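Local coordinates for APC3568 protein (Geobacillus stearothermophilus, PDB 1RFZ) that is of unknown function but may, like the PgpA family to which it belongs, act as a phosphatidylglycerophosphatase, at residues A[2-5]-A[6-9]; A[13-16]-A[17-21]; A[50-53]-A[54-58]; A[67-70]-A[71-75]; A[119-122]-A[123-127]. All coordinates share one frame; numbering follows the deposited sequence.

Contact 1 (A[2-5]-A[6-9]); sequences NAMS and EFIM
Met-4, a selenomethionine, and Phe-7 run side by side and point the same way off the first turns of helix 2-9. Both side chains start with CG opposite the backbone N (chi1 -179° in Met-4, 172° in Phe-7), which carries them out on one flank of the helix. The SE atom of Met-4 meets the ring at Phe-7 CD2, 4.1 Å away. It stands 5.3 Å from the ring centroid, so this Met-aromatic contact is oblique, neither squarely over the face nor at the rim. Ile-8 approaches Met-4 from another direction: its CD1 lies 4.0 Å from Met-4 CG, the two chains crossing at a slant. Glu-6 lays its CG against Asn-2 O, while its extended chain runs back along the first turn. Beneath these side chains Phe-7 N donates to Ala-3 O and Met-9 N to Ser-5 O, each at 3.0 Å. Helix 2-9 stands well away from the centre of its own chain and leans on other subunits: Met-4 and Ser-5 pack on Arg-92, and Ile-8 and Met-9 on Ile-89, in helix 86-92 of the second subunit, while Glu-6 touches Ala-164 of the third.

Contact 2 (A[13-16]-A[17-21]); sequences EQTA and RRWLE
Two i to i+4 pairs on helix 13-22, Glu-13 with Arg-17 and Thr-15 with Trp-19, line two flanks of the helix. Glu-13 and Arg-17 lie alongside each other, both chains extended. Glu-13 OE2 sits at the edge of the guanidinium, near its plane, and takes a nearly straight bond from Arg-17 NE (3.1 Å, 164°) on its anti lone pair, the one turned away from OE1. A weaker bond from Arg-17 NH2 reaches the same oxygen at 3.4 Å, and the carboxylate and guanidinium planes are turned 41° against each other. This is an intrahelical salt bridge, and it is tied into the all-helical fold because Arg-17 NH2 also donates to Asn-55 OD1 on helix 47-58. With a leucine in place of Arg-17, the carboxylate of Glu-13 would probably lose its countercharge and Asn-55 OD1 its donor, weakening the tie between the two helices. On the other flank Thr-15 CG2, opposite the backbone N, comes alongside the indole and touches Trp-19 NE1 at 3.3 Å and CE2 at 3.7 Å. The indole is carried back over the preceding turn, where Thr-15 O is the acceptor for Trp-19 N at 3.1 Å. Farther out, Trp-19 packs on Leu-68 and Leu-20 on Ile-67 and Ile-71, all of helix 61-76, while Thr-15 rests on Pro-85 and Trp-19 on Glu-84 of the second subunit.

Contact 3 (A[50-53]-A[54-58]); sequences CIEN and VNRVI. With SO4 (sulfate ion), chain E.
Asn-55 swings its CG opposite its own carbonyl carbon (chi1 -73°), back over the preceding turn, and Ile-51 sends CG2 opposite its backbone N; the two side chains therefore run side by side and ND2 of Asn-55 meets CG2 of Ile-51 at 3.3 Å. ND2 also comes to 3.0 Å from Ile-51 O, but the angle is too poor for a bond; that oxygen is held by Asn-55 N at 2.8 Å. The amide oxygen of Asn-55 faces another helix, where it accepts from Arg-17. A valine here removes that oxygen, and would probably leave one N-H of Arg-17 without its acceptor and free its guanidinium to shift against Glu-13. One residue further, Arg-56 bends at chi2 and turns its polar end to a sulfate ion, probably from the crystallisation liquor. Its NE donates to sulfate O2 at 3.0 Å and 134°, the oxygen approaching obliquely, while sulfate O3 lies in the guanidinium plane at its edge and 3.3 Å from Arg-56 CG. Glu-52 runs alongside Arg-56 with the two planes 58° apart; its OE1, well out of the guanidinium plane, is 4.4 Å from Arg-56 NH1, a nearness of charges rather than a bridge. Arg-159 of helix 145-163 also binds the sulfate, through NH2, while its NH1 is held by Asn-53 OD1. Two arginines from neighbouring helices hold the anion here, which is consistent with a site for a phosphate-like group, though the sulfate alone does not identify an active site.

Contact 4 (A[67-70]-A[71-75]); sequences ILTG and IQLDK
The carboxylate of Asp-74 is the flat group that comes back over the preceding turn: its OD2 lies 3.6 Å from Gly-70 O, and its CB is equally near that oxygen. The bonds it makes lead elsewhere, since OD2 accepts from Leu-145 N and, weakly, from Phe-144 N, at the start of helix 145-163. The other flat group, the amide of Gln-72, is thrown outward by a bend at chi2, and its NE2 donates to Asp-83 OD2 of the second subunit. Between these polar ends the contact is aliphatic. Ile-67 and Ile-71 lie alongside each other, CG2 of Ile-67 meeting CD1 of Ile-71 at 4.2 Å, and Leu-73 folds its CG back to 3.5 Å from Thr-69 O. The hydrogen bond from Ile-71 N to Ile-67 O is nearly straight (3.1 Å, 173°). At the next residue Gln-72 N divides itself weakly between Leu-68 O and Thr-69 O, 2.9 and 3.2 Å away. The carbonyl of Gly-70 takes Asp-74 N at 3.1 Å. Thr-69 OG1 is bonded to Asn-65 O in its own helix and to Tyr-97 OH of the second subunit, where Leu-73 packs on its counterpart, while Ile-67 and Ile-71 pack on Leu-20 of their own chain. This part of helix 61-76 is buried on two sides, with one flank in the helical core of its own chain and another in the interface between subunits.

Contact 5 (A[119-122]-A[123-127]); sequences YGYI and DKQKP
This is the closing turn of helix 115-125, where two tyrosines and an isoleucine receive residues four or five places on. Tyr-121, its CG opposite the backbone N (chi1 -179°), offers a ring face to Gln-125: CG of Gln-125 stands 4.0 Å from the ring centroid and 28° off its normal, a CH-pi contact with its nearest carbon at Tyr-121 CE2, 3.6 Å. The amide beyond is turned 69° to the ring, with OE1 3.6 Å from Tyr-121 OH. Asp-123 CB also lies over one face of Tyr-119, but farther off, its carboxylate nearly parallel to the ring. Tyr-119 OH hydrogen-bonds Glu-101 OE1, and the carboxylates of Asp-123, Glu-101 and Asp-147 gather nearby. Tyr-121 O ends the turn as a double acceptor, taking a nearly straight N-H from Gln-125 in the carbonyl plane, 3.1 Å from Gln-125 N, and Lys-124 N from above that plane at 3.3 Å. Lys-126 then leaves helical angles with a positive phi, which turns the chain so that Pro-127 crosses Ile-122 at about a right angle, CG on Ile-122 CG2 at 3.8 Å. On the fourth subunit, Lys-124 makes a cation-pi contact with Tyr-121, and Tyr-121 packs on its counterpart there. The whole is a helix C-terminus ended by a left-handed residue and a proline, placed at a subunit interface beside an acidic cluster.

In the fold
All five are local contacts; contacts 1 to 4 lie within one helix each, and contact 5 runs off the end of its helix. Their chemistry follows their place. Contact 4 is the buried one, aliphatic with its polar ends satisfied by neighbours. Contacts 2, 3 and 5 are partly buried, and contact 1 lies at the surface, its centre about 25 Å from the centre of the chain. Contacts 2 and 4 touch through Leu-20 and Trp-19, contacts 2 and 3 through Arg-17 and Ile-58, so helix 13-22 joins helices 47-58 and 61-76. Contacts 1, 2 and 4 meet the second subunit and contact 5 the fourth, whereas contact 3 touches no other chain and instead faces a sulfate.

Contact 1 (A[2-5]-A[6-9])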
loop_
_atom_site.group_PDB
_atom_site.type_symbol
_atom_site.label_atom_id
_atom_site.label_comp_id
_atom_site.label_asym_id
_atom_site.label_seq_id
_atom_site.Cartn_x
_atom_site.Cartn_y
_atom_site.Cartn_z
ATOM N N ASN A 2 6.301 -27.959 11.921
ATOM C CA ASN A 2 5.272 -27.030 12.397
ATOM C C ASN A 2 5.832 -26.225 13.573
ATOM O O ASN A 2 5.557 -25.026 13.715
ATOM C CB ASN A 2 4.016 -27.791 12.844
ATOM C CG ASN A 2 2.920 -26.865 13.367
ATOM O OD1 ASN A 2 3.112 -26.139 14.349
ATOM N ND2 ASN A 2 1.764 -26.890 12.710
ATOM N N ALA A 3 6.613 -26.904 14.413
ATOM C CA ALA A 3 7.237 -26.277 15.572
ATOM C C ALA A 3 8.578 -25.649 15.172
ATOM O O ALA A 3 9.037 -24.701 15.813
ATOM C CB ALA A 3 7.430 -27.303 16.672
HETATM N N MSE A 4 9.204 -26.187 14.119
HETATM C CA MSE A 4 10.465 -25.646 13.614
HETATM C C MSE A 4 10.112 -24.315 12.936
HETATM O O MSE A 4 10.908 -23.363 12.876
HETATM C CB MSE A 4 11.091 -26.599 12.595
HETATM C CG MSE A 4 12.414 -26.104 12.046
HETATM SE SE MSE A 4 13.715 -25.725 13.446
HETATM C CE MSE A 4 14.778 -27.333 13.336
ATOM N N SER A 5 8.883 -24.266 12.439
ATOM C CA SER A 5 8.357 -23.093 11.771
ATOM C C SER A 5 8.328 -21.978 12.805
ATOM O O SER A 5 8.929 -20.923 12.615
ATOM C CB SER A 5 6.944 -23.398 11.263
ATOM O OG SER A 5 6.454 -22.375 10.418
ATOM N N GLU A 6 7.631 -22.242 13.908
ATOM C CA GLU A 6 7.501 -21.289 15.006
ATOM C C GLU A 6 8.846 -20.864 15.566
ATOM O O GLU A 6 9.041 -19.689 15.843
ATOM C CB GLU A 6 6.663 -21.878 16.140
ATOM C CG GLU A 6 5.336 -22.453 15.703
ATOM C CD GLU A 6 4.323 -22.445 16.824
ATOM O OE1 GLU A 6 4.748 -22.357 17.998
ATOM O OE2 GLU A 6 3.108 -22.534 16.534
ATOM N N PHE A 7 9.767 -21.812 15.741
ATOM C CA PHE A 7 11.084 -21.476 16.275
ATOM C C PHE A 7 11.815 -20.503 15.349
ATOM O O PHE A 7 12.367 -19.499 15.799
ATOM C CB PHE A 7 11.946 -22.732 16.479
ATOM C CG PHE A 7 13.382 -22.424 16.838
ATOM C CD1 PHE A 7 13.710 -21.923 18.097
ATOM C CD2 PHE A 7 14.389 -22.564 15.899
ATOM C CE1 PHE A 7 15.015 -21.563 18.421
ATOM C CE2 PHE A 7 15.695 -22.210 16.205
ATOM C CZ PHE A 7 16.012 -21.703 17.478
ATOM N N ILE A 8 11.811 -20.800 14.056
ATOM C CA ILE A 8 12.471 -19.939 13.087
ATOM C C ILE A 8 11.868 -18.535 13.026
ATOM O O ILE A 8 12.590 -17.541 13.084
ATOM C CB ILE A 8 12.423 -20.556 11.676
ATOM C CG1 ILE A 8 13.104 -21.931 11.692
ATOM C CG2 ILE A 8 13.108 -19.633 10.686
ATOM C CD1 ILE A 8 13.195 -22.604 10.335
HETATM N N MSE A 9 10.546 -18.451 12.918
HETATM C CA MSE A 9 9.875 -17.160 12.825
HETATM C C MSE A 9 9.881 -16.316 14.088
HETATM O O MSE A 9 9.648 -15.116 14.021
HETATM C CB MSE A 9 8.436 -17.334 12.326
HETATM C CG MSE A 9 8.333 -17.711 10.841
HETATM SE SE MSE A 9 9.454 -16.632 9.647
HETATM C CE MSE A 9 10.860 -17.890 9.322
#

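Contact 2 (A[13-16]-A[17-21])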
loop_
_atom_site.group_PDB
_atom_site.type_symbol
_atom_site.label_atom_id
_atom_site.label_comp_id
_atom_site.label_asym_id
_atom_site.label_seq_id
_atom_site.Cartn_x
_atom_site.Cartn_y
_atom_site.Cartn_z
ATOM N N GLU A 13 14.749 -11.437 15.335
ATOM C CA GLU A 13 15.205 -10.146 15.839
ATOM C C GLU A 13 16.704 -10.032 16.072
ATOM O O GLU A 13 17.335 -9.101 15.572
ATOM C CB GLU A 13 14.480 -9.762 17.120
ATOM C CG GLU A 13 14.535 -8.261 17.357
ATOM C CD GLU A 13 13.933 -7.836 18.678
ATOM O OE1 GLU A 13 12.915 -8.443 19.088
ATOM O OE2 GLU A 13 14.475 -6.886 19.292
ATOM N N GLN A 14 17.295 -10.958 16.815
ATOM C CA GLN A 14 18.731 -10.873 17.065
ATOM C C GLN A 14 19.559 -10.817 15.784
ATOM O O GLN A 14 20.421 -9.953 15.627
ATOM C CB GLN A 14 19.203 -12.053 17.907
ATOM C CG GLN A 14 20.710 -12.132 18.037
ATOM C CD GLN A 14 21.138 -13.316 18.870
ATOM O OE1 GLN A 14 20.852 -13.381 20.066
ATOM N NE2 GLN A 14 21.818 -14.268 18.243
ATOM N N THR A 15 19.296 -11.751 14.876
ATOM C CA THR A 15 20.021 -11.815 13.612
ATOM C C THR A 15 19.841 -10.552 12.777
ATOM O O THR A 15 20.778 -10.084 12.136
ATOM C CB THR A 15 19.572 -13.039 12.795
ATOM O OG1 THR A 15 19.980 -14.234 13.474
ATOM C CG2 THR A 15 20.180 -13.013 11.403
ATOM N N ALA A 16 18.636 -10.000 12.792
ATOM C CA ALA A 16 18.359 -8.793 12.038
ATOM C C ALA A 16 19.136 -7.627 12.630
ATOM O O ALA A 16 19.551 -6.711 11.910
ATOM C CB ALA A 16 16.893 -8.508 12.057
ATOM N N ARG A 17 19.341 -7.659 13.943
ATOM C CA ARG A 17 20.097 -6.602 14.611
ATOM C C ARG A 17 21.574 -6.708 14.265
ATOM O O ARG A 17 22.228 -5.706 13.988
ATOM C CB ARG A 17 19.928 -6.680 16.131
ATOM C CG ARG A 17 18.658 -6.053 16.650
ATOM C CD ARG A 17 18.398 -6.405 18.106
ATOM N NE ARG A 17 17.219 -5.706 18.624
ATOM C CZ ARG A 17 17.208 -4.422 18.989
ATOM N NH1 ARG A 17 18.317 -3.694 18.904
ATOM N NH2 ARG A 17 16.084 -3.862 19.420
ATOM N N ARG A 18 22.096 -7.929 14.276
ATOM C CA ARG A 18 23.501 -8.143 13.970
ATOM C C ARG A 18 23.820 -7.665 12.550
ATOM O O ARG A 18 24.716 -6.846 12.357
ATOM C CB ARG A 18 23.850 -9.626 14.135
ATOM C CG ARG A 18 25.337 -9.915 14.277
ATOM C CD ARG A 18 25.561 -11.403 14.407
ATOM N NE ARG A 18 24.888 -12.122 13.329
ATOM C CZ ARG A 18 24.871 -13.445 13.201
ATOM N NH1 ARG A 18 25.495 -14.211 14.093
ATOM N NH2 ARG A 18 24.229 -14.005 12.180
ATOM N N TRP A 19 23.085 -8.170 11.562
ATOM C CA TRP A 19 23.299 -7.766 10.179
ATOM C C TRP A 19 23.359 -6.245 10.075
ATOM O O TRP A 19 24.268 -5.701 9.437
ATOM C CB TRP A 19 22.180 -8.300 9.282
ATOM C CG TRP A 19 22.237 -9.790 9.043
ATOM C CD1 TRP A 19 22.818 -10.718 9.848
ATOM C CD2 TRP A 19 21.590 -10.527 7.988
ATOM N NE1 TRP A 19 22.567 -11.983 9.375
ATOM C CE2 TRP A 19 21.813 -11.895 8.237
ATOM C CE3 TRP A 19 20.840 -10.162 6.863
ATOM C CZ2 TRP A 19 21.312 -12.904 7.406
ATOM C CZ3 TRP A 19 20.341 -11.172 6.031
ATOM C CH2 TRP A 19 20.581 -12.526 6.312
ATOM N N LEU A 20 22.398 -5.557 10.699
ATOM C CA LEU A 20 22.371 -4.087 10.663
ATOM C C LEU A 20 23.703 -3.510 11.121
ATOM O O LEU A 20 24.227 -2.583 10.511
ATOM C CB LEU A 20 21.245 -3.523 11.550
ATOM C CG LEU A 20 19.792 -3.629 11.067
ATOM C CD1 LEU A 20 18.888 -2.781 11.952
ATOM C CD2 LEU A 20 19.704 -3.143 9.636
ATOM N N GLU A 21 24.233 -4.066 12.210
ATOM C CA GLU A 21 25.513 -3.647 12.770
ATOM C C GLU A 21 26.623 -3.998 11.784
ATOM O O GLU A 21 27.582 -3.243 11.633
ATOM C CB GLU A 21 25.767 -4.363 14.098
ATOM C CG GLU A 21 27.134 -4.083 14.721
ATOM C CD GLU A 21 27.131 -2.883 15.660
ATOM O OE1 GLU A 21 26.389 -2.928 16.671
ATOM O OE2 GLU A 21 27.872 -1.902 15.394
#

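Contact 3 (A[50-53]-A[54-58])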
loop_
_atom_site.group_PDB
_atom_site.type_symbol
_atom_site.label_atom_id
_atom_site.label_comp_id
_atom_site.label_asym_id
_atom_site.label_seq_id
_atom_site.Cartn_x
_atom_site.Cartn_y
_atom_site.Cartn_z
ATOM N N CYS A 50 13.643 7.877 21.701
ATOM C CA CYS A 50 13.671 7.429 20.318
ATOM C C CYS A 50 14.126 5.978 20.229
ATOM O O CYS A 50 13.440 5.138 19.641
ATOM C CB CYS A 50 14.619 8.317 19.506
ATOM S SG CYS A 50 14.208 10.080 19.574
ATOM N N ILE A 51 15.292 5.701 20.813
ATOM C CA ILE A 51 15.861 4.360 20.807
ATOM C C ILE A 51 14.786 3.339 21.115
ATOM O O ILE A 51 14.656 2.329 20.421
ATOM C CB ILE A 51 16.984 4.206 21.853
ATOM C CG1 ILE A 51 18.035 5.294 21.639
ATOM C CG2 ILE A 51 17.622 2.817 21.738
ATOM C CD1 ILE A 51 19.372 4.989 22.301
ATOM N N GLU A 52 14.018 3.616 22.160
ATOM C CA GLU A 52 12.943 2.729 22.576
ATOM C C GLU A 52 12.096 2.375 21.355
ATOM O O GLU A 52 11.916 1.197 21.019
ATOM C CB GLU A 52 12.078 3.419 23.640
ATOM C CG GLU A 52 11.864 2.582 24.883
ATOM C CD GLU A 52 11.320 1.193 24.567
ATOM O OE1 GLU A 52 10.122 1.078 24.210
ATOM O OE2 GLU A 52 12.099 0.215 24.669
ATOM N N ASN A 53 11.589 3.421 20.700
ATOM C CA ASN A 53 10.764 3.298 19.508
ATOM C C ASN A 53 11.494 2.521 18.404
ATOM O O ASN A 53 10.961 1.546 17.858
ATOM C CB ASN A 53 10.373 4.701 19.032
ATOM C CG ASN A 53 9.187 5.265 19.805
ATOM O OD1 ASN A 53 8.068 4.743 19.705
ATOM N ND2 ASN A 53 9.424 6.326 20.586
ATOM N N VAL A 54 12.710 2.947 18.069
ATOM C CA VAL A 54 13.472 2.225 17.062
ATOM C C VAL A 54 13.507 0.715 17.417
ATOM O O VAL A 54 13.316 -0.149 16.552
ATOM C CB VAL A 54 14.909 2.785 16.953
ATOM C CG1 VAL A 54 15.634 2.159 15.761
ATOM C CG2 VAL A 54 14.852 4.282 16.786
ATOM N N ASN A 55 13.728 0.398 18.692
ATOM C CA ASN A 55 13.767 -0.995 19.108
ATOM C C ASN A 55 12.403 -1.614 18.901
ATOM O O ASN A 55 12.274 -2.785 18.519
ATOM C CB ASN A 55 14.154 -1.109 20.581
ATOM C CG ASN A 55 15.622 -0.808 20.829
ATOM O OD1 ASN A 55 16.501 -1.312 20.129
ATOM N ND2 ASN A 55 15.895 0.005 21.843
ATOM N N ARG A 56 11.375 -0.813 19.145
ATOM C CA ARG A 56 10.010 -1.284 19.007
ATOM C C ARG A 56 9.697 -1.767 17.598
ATOM O O ARG A 56 9.128 -2.842 17.418
ATOM C CB ARG A 56 9.038 -0.186 19.409
ATOM C CG ARG A 56 7.867 -0.736 20.152
ATOM C CD ARG A 56 8.344 -1.452 21.386
ATOM N NE ARG A 56 7.298 -2.298 21.935
ATOM C CZ ARG A 56 7.433 -3.022 23.037
ATOM N NH1 ARG A 56 8.579 -2.994 23.708
ATOM N NH2 ARG A 56 6.424 -3.773 23.463
ATOM N N VAL A 57 10.061 -0.964 16.604
ATOM C CA VAL A 57 9.834 -1.322 15.212
ATOM C C VAL A 57 10.616 -2.591 14.824
ATOM O O VAL A 57 10.098 -3.485 14.137
ATOM C CB VAL A 57 10.258 -0.159 14.287
ATOM C CG1 VAL A 57 10.397 -0.635 12.841
ATOM C CG2 VAL A 57 9.239 0.940 14.368
ATOM N N ILE A 58 11.863 -2.659 15.275
ATOM C CA ILE A 58 12.725 -3.781 14.961
ATOM C C ILE A 58 12.242 -5.094 15.575
ATOM O O ILE A 58 12.488 -6.175 15.025
ATOM C CB ILE A 58 14.178 -3.439 15.359
ATOM C CG1 ILE A 58 14.750 -2.459 14.320
ATOM C CG2 ILE A 58 15.037 -4.689 15.420
ATOM C CD1 ILE A 58 16.010 -1.718 14.738
HETATM S S SO4 E . 3.947 -1.596 20.223
HETATM O O1 SO4 E . 2.806 -0.712 19.874
HETATM O O2 SO4 E . 4.662 -1.014 21.384
HETATM O O3 SO4 E . 4.869 -1.753 19.073
HETATM O O4 SO4 E . 3.460 -2.947 20.588
#

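Contact 4 (A[67-70]-A[71-75])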
loop_
_atom_site.group_PDB
_atom_site.type_symbol
_atom_site.label_atom_id
_atom_site.label_comp_id
_atom_site.label_asym_id
_atom_site.label_seq_id
_atom_site.Cartn_x
_atom_site.Cartn_y
_atom_site.Cartn_z
ATOM N N ILE A 67 14.086 -6.375 6.861
ATOM C CA ILE A 67 15.503 -6.157 7.082
ATOM C C ILE A 67 16.358 -7.308 6.574
ATOM O O ILE A 67 17.419 -7.072 6.007
ATOM C CB ILE A 67 15.837 -5.957 8.579
ATOM C CG1 ILE A 67 15.068 -4.772 9.141
ATOM C CG2 ILE A 67 17.355 -5.743 8.756
ATOM C CD1 ILE A 67 15.512 -4.419 10.534
ATOM N N LEU A 68 15.925 -8.548 6.780
ATOM C CA LEU A 68 16.734 -9.674 6.309
ATOM C C LEU A 68 16.836 -9.694 4.791
ATOM O O LEU A 68 17.938 -9.586 4.247
ATOM C CB LEU A 68 16.195 -11.022 6.824
ATOM C CG LEU A 68 16.323 -11.289 8.336
ATOM C CD1 LEU A 68 16.168 -12.769 8.598
ATOM C CD2 LEU A 68 17.674 -10.823 8.857
ATOM N N THR A 69 15.693 -9.820 4.116
ATOM C CA THR A 69 15.655 -9.841 2.650
ATOM C C THR A 69 16.443 -8.660 2.046
ATOM O O THR A 69 17.199 -8.810 1.078
ATOM C CB THR A 69 14.214 -9.752 2.130
ATOM O OG1 THR A 69 13.410 -10.774 2.736
ATOM C CG2 THR A 69 14.197 -9.932 0.624
ATOM N N GLY A 70 16.254 -7.482 2.631
ATOM C CA GLY A 70 16.946 -6.303 2.153
ATOM C C GLY A 70 18.450 -6.474 2.157
ATOM O O GLY A 70 19.080 -6.418 1.114
ATOM N N ILE A 71 19.032 -6.692 3.329
ATOM C CA ILE A 71 20.474 -6.849 3.416
ATOM C C ILE A 71 20.998 -8.122 2.747
ATOM O O ILE A 71 22.208 -8.285 2.587
ATOM C CB ILE A 71 20.959 -6.808 4.880
ATOM C CG1 ILE A 71 20.509 -5.506 5.546
ATOM C CG2 ILE A 71 22.476 -6.857 4.922
ATOM C CD1 ILE A 71 21.085 -5.288 6.947
ATOM N N GLN A 72 20.104 -9.026 2.352
ATOM C CA GLN A 72 20.537 -10.251 1.674
ATOM C C GLN A 72 20.936 -9.901 0.241
ATOM O O GLN A 72 22.055 -10.180 -0.197
ATOM C CB GLN A 72 19.412 -11.290 1.661
ATOM C CG GLN A 72 19.731 -12.593 0.927
ATOM C CD GLN A 72 20.862 -13.432 1.555
ATOM O OE1 GLN A 72 20.852 -14.658 1.454
ATOM N NE2 GLN A 72 21.838 -12.774 2.184
ATOM N N LEU A 73 20.013 -9.275 -0.479
ATOM C CA LEU A 73 20.250 -8.862 -1.855
ATOM C C LEU A 73 21.386 -7.836 -1.901
ATOM O O LEU A 73 22.267 -7.910 -2.760
ATOM C CB LEU A 73 18.965 -8.268 -2.439
ATOM C CG LEU A 73 17.728 -9.178 -2.346
ATOM C CD1 LEU A 73 16.472 -8.354 -2.605
ATOM C CD2 LEU A 73 17.839 -10.350 -3.330
ATOM N N ASP A 74 21.367 -6.884 -0.972
ATOM C CA ASP A 74 22.407 -5.861 -0.920
ATOM C C ASP A 74 23.783 -6.506 -0.968
ATOM O O ASP A 74 24.697 -5.967 -1.586
ATOM C CB ASP A 74 22.293 -5.015 0.356
ATOM C CG ASP A 74 21.670 -3.648 0.103
ATOM O OD1 ASP A 74 22.082 -2.977 -0.866
ATOM O OD2 ASP A 74 20.779 -3.238 0.882
ATOM N N LYS A 75 23.924 -7.663 -0.316
ATOM C CA LYS A 75 25.196 -8.382 -0.281
ATOM C C LYS A 75 25.521 -9.117 -1.577
ATOM O O LYS A 75 26.588 -8.918 -2.145
ATOM C CB LYS A 75 25.220 -9.373 0.885
ATOM C CG LYS A 75 25.693 -8.786 2.209
ATOM C CD LYS A 75 25.784 -9.873 3.276
ATOM C CE LYS A 75 26.220 -9.321 4.634
ATOM N NZ LYS A 75 26.184 -10.360 5.717
#

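Contact 5 (A[119-122]-A[123-127])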
loop_
_atom_site.group_PDB
_atom_site.type_symbol
_atom_site.label_atom_id
_atom_site.label_comp_id
_atom_site.label_asym_id
_atom_site.label_seq_id
_atom_site.Cartn_x
_atom_site.Cartn_y
_atom_site.Cartn_z
ATOM N N TYR A 119 8.950 9.479 5.687
ATOM C CA TYR A 119 9.784 8.511 5.005
ATOM C C TYR A 119 10.447 9.078 3.759
ATOM O O TYR A 119 11.674 9.095 3.641
ATOM C CB TYR A 119 8.986 7.287 4.594
ATOM C CG TYR A 119 9.804 6.436 3.668
ATOM C CD1 TYR A 119 9.498 6.346 2.307
ATOM C CD2 TYR A 119 10.952 5.793 4.133
ATOM C CE1 TYR A 119 10.323 5.639 1.433
ATOM C CE2 TYR A 119 11.777 5.090 3.278
ATOM C CZ TYR A 119 11.461 5.014 1.939
ATOM O OH TYR A 119 12.286 4.305 1.115
ATOM N N GLY A 120 9.625 9.509 2.812
ATOM C CA GLY A 120 10.151 10.071 1.587
ATOM C C GLY A 120 11.002 11.277 1.906
ATOM O O GLY A 120 11.996 11.542 1.231
ATOM N N TYR A 121 10.610 12.001 2.952
ATOM C CA TYR A 121 11.343 13.185 3.368
ATOM C C TYR A 121 12.812 12.911 3.718
ATOM O O TYR A 121 13.706 13.559 3.164
ATOM C CB TYR A 121 10.661 13.849 4.555
ATOM C CG TYR A 121 11.377 15.095 4.984
ATOM C CD1 TYR A 121 11.913 15.203 6.269
ATOM C CD2 TYR A 121 11.549 16.159 4.097
ATOM C CE1 TYR A 121 12.610 16.337 6.671
ATOM C CE2 TYR A 121 12.240 17.303 4.482
ATOM C CZ TYR A 121 12.770 17.382 5.777
ATOM O OH TYR A 121 13.467 18.501 6.179
ATOM N N ILE A 122 13.081 11.980 4.636
ATOM C CA ILE A 122 14.471 11.711 4.953
ATOM C C ILE A 122 15.136 10.856 3.894
ATOM O O ILE A 122 16.348 10.667 3.923
ATOM C CB ILE A 122 14.686 11.027 6.329
ATOM C CG1 ILE A 122 13.589 10.011 6.613
ATOM C CG2 ILE A 122 14.781 12.069 7.417
ATOM C CD1 ILE A 122 13.785 9.284 7.957
ATOM N N ASP A 123 14.364 10.335 2.949
ATOM C CA ASP A 123 14.979 9.525 1.910
ATOM C C ASP A 123 15.616 10.483 0.911
ATOM O O ASP A 123 16.540 10.126 0.189
ATOM C CB ASP A 123 13.949 8.617 1.239
ATOM C CG ASP A 123 14.597 7.553 0.367
ATOM O OD1 ASP A 123 15.622 6.971 0.798
ATOM O OD2 ASP A 123 14.079 7.292 -0.741
ATOM N N LYS A 124 15.120 11.715 0.887
ATOM C CA LYS A 124 15.673 12.732 0.002
ATOM C C LYS A 124 16.775 13.519 0.708
ATOM O O LYS A 124 17.877 13.642 0.189
ATOM C CB LYS A 124 14.577 13.688 -0.476
ATOM C CG LYS A 124 14.205 13.525 -1.939
ATOM C CD LYS A 124 14.699 14.707 -2.752
ATOM C CE LYS A 124 14.597 14.458 -4.255
ATOM N NZ LYS A 124 15.589 13.431 -4.740
ATOM N N GLN A 125 16.482 14.029 1.900
ATOM C CA GLN A 125 17.451 14.805 2.674
ATOM C C GLN A 125 18.597 13.952 3.220
ATOM O O GLN A 125 19.548 14.477 3.785
ATOM C CB GLN A 125 16.760 15.506 3.862
ATOM C CG GLN A 125 15.600 16.453 3.530
ATOM C CD GLN A 125 16.057 17.772 2.939
ATOM O OE1 GLN A 125 15.564 18.841 3.316
ATOM N NE2 GLN A 125 16.983 17.705 1.990
ATOM N N LYS A 126 18.484 12.639 3.081
ATOM C CA LYS A 126 19.491 11.694 3.573
ATOM C C LYS A 126 20.407 12.106 4.749
ATOM O O LYS A 126 21.632 11.978 4.664
ATOM C CB LYS A 126 20.352 11.227 2.409
ATOM C CG LYS A 126 19.577 10.401 1.429
ATOM C CD LYS A 126 20.389 10.114 0.200
ATOM C CE LYS A 126 19.473 9.649 -0.918
ATOM N NZ LYS A 126 20.085 9.883 -2.264
ATOM N N PRO A 127 19.825 12.574 5.872
ATOM C CA PRO A 127 20.657 12.971 7.012
ATOM C C PRO A 127 21.257 11.763 7.759
ATOM O O PRO A 127 20.797 10.628 7.583
ATOM C CB PRO A 127 19.686 13.771 7.866
ATOM C CG PRO A 127 18.400 13.066 7.641
ATOM C CD PRO A 127 18.399 12.822 6.158
#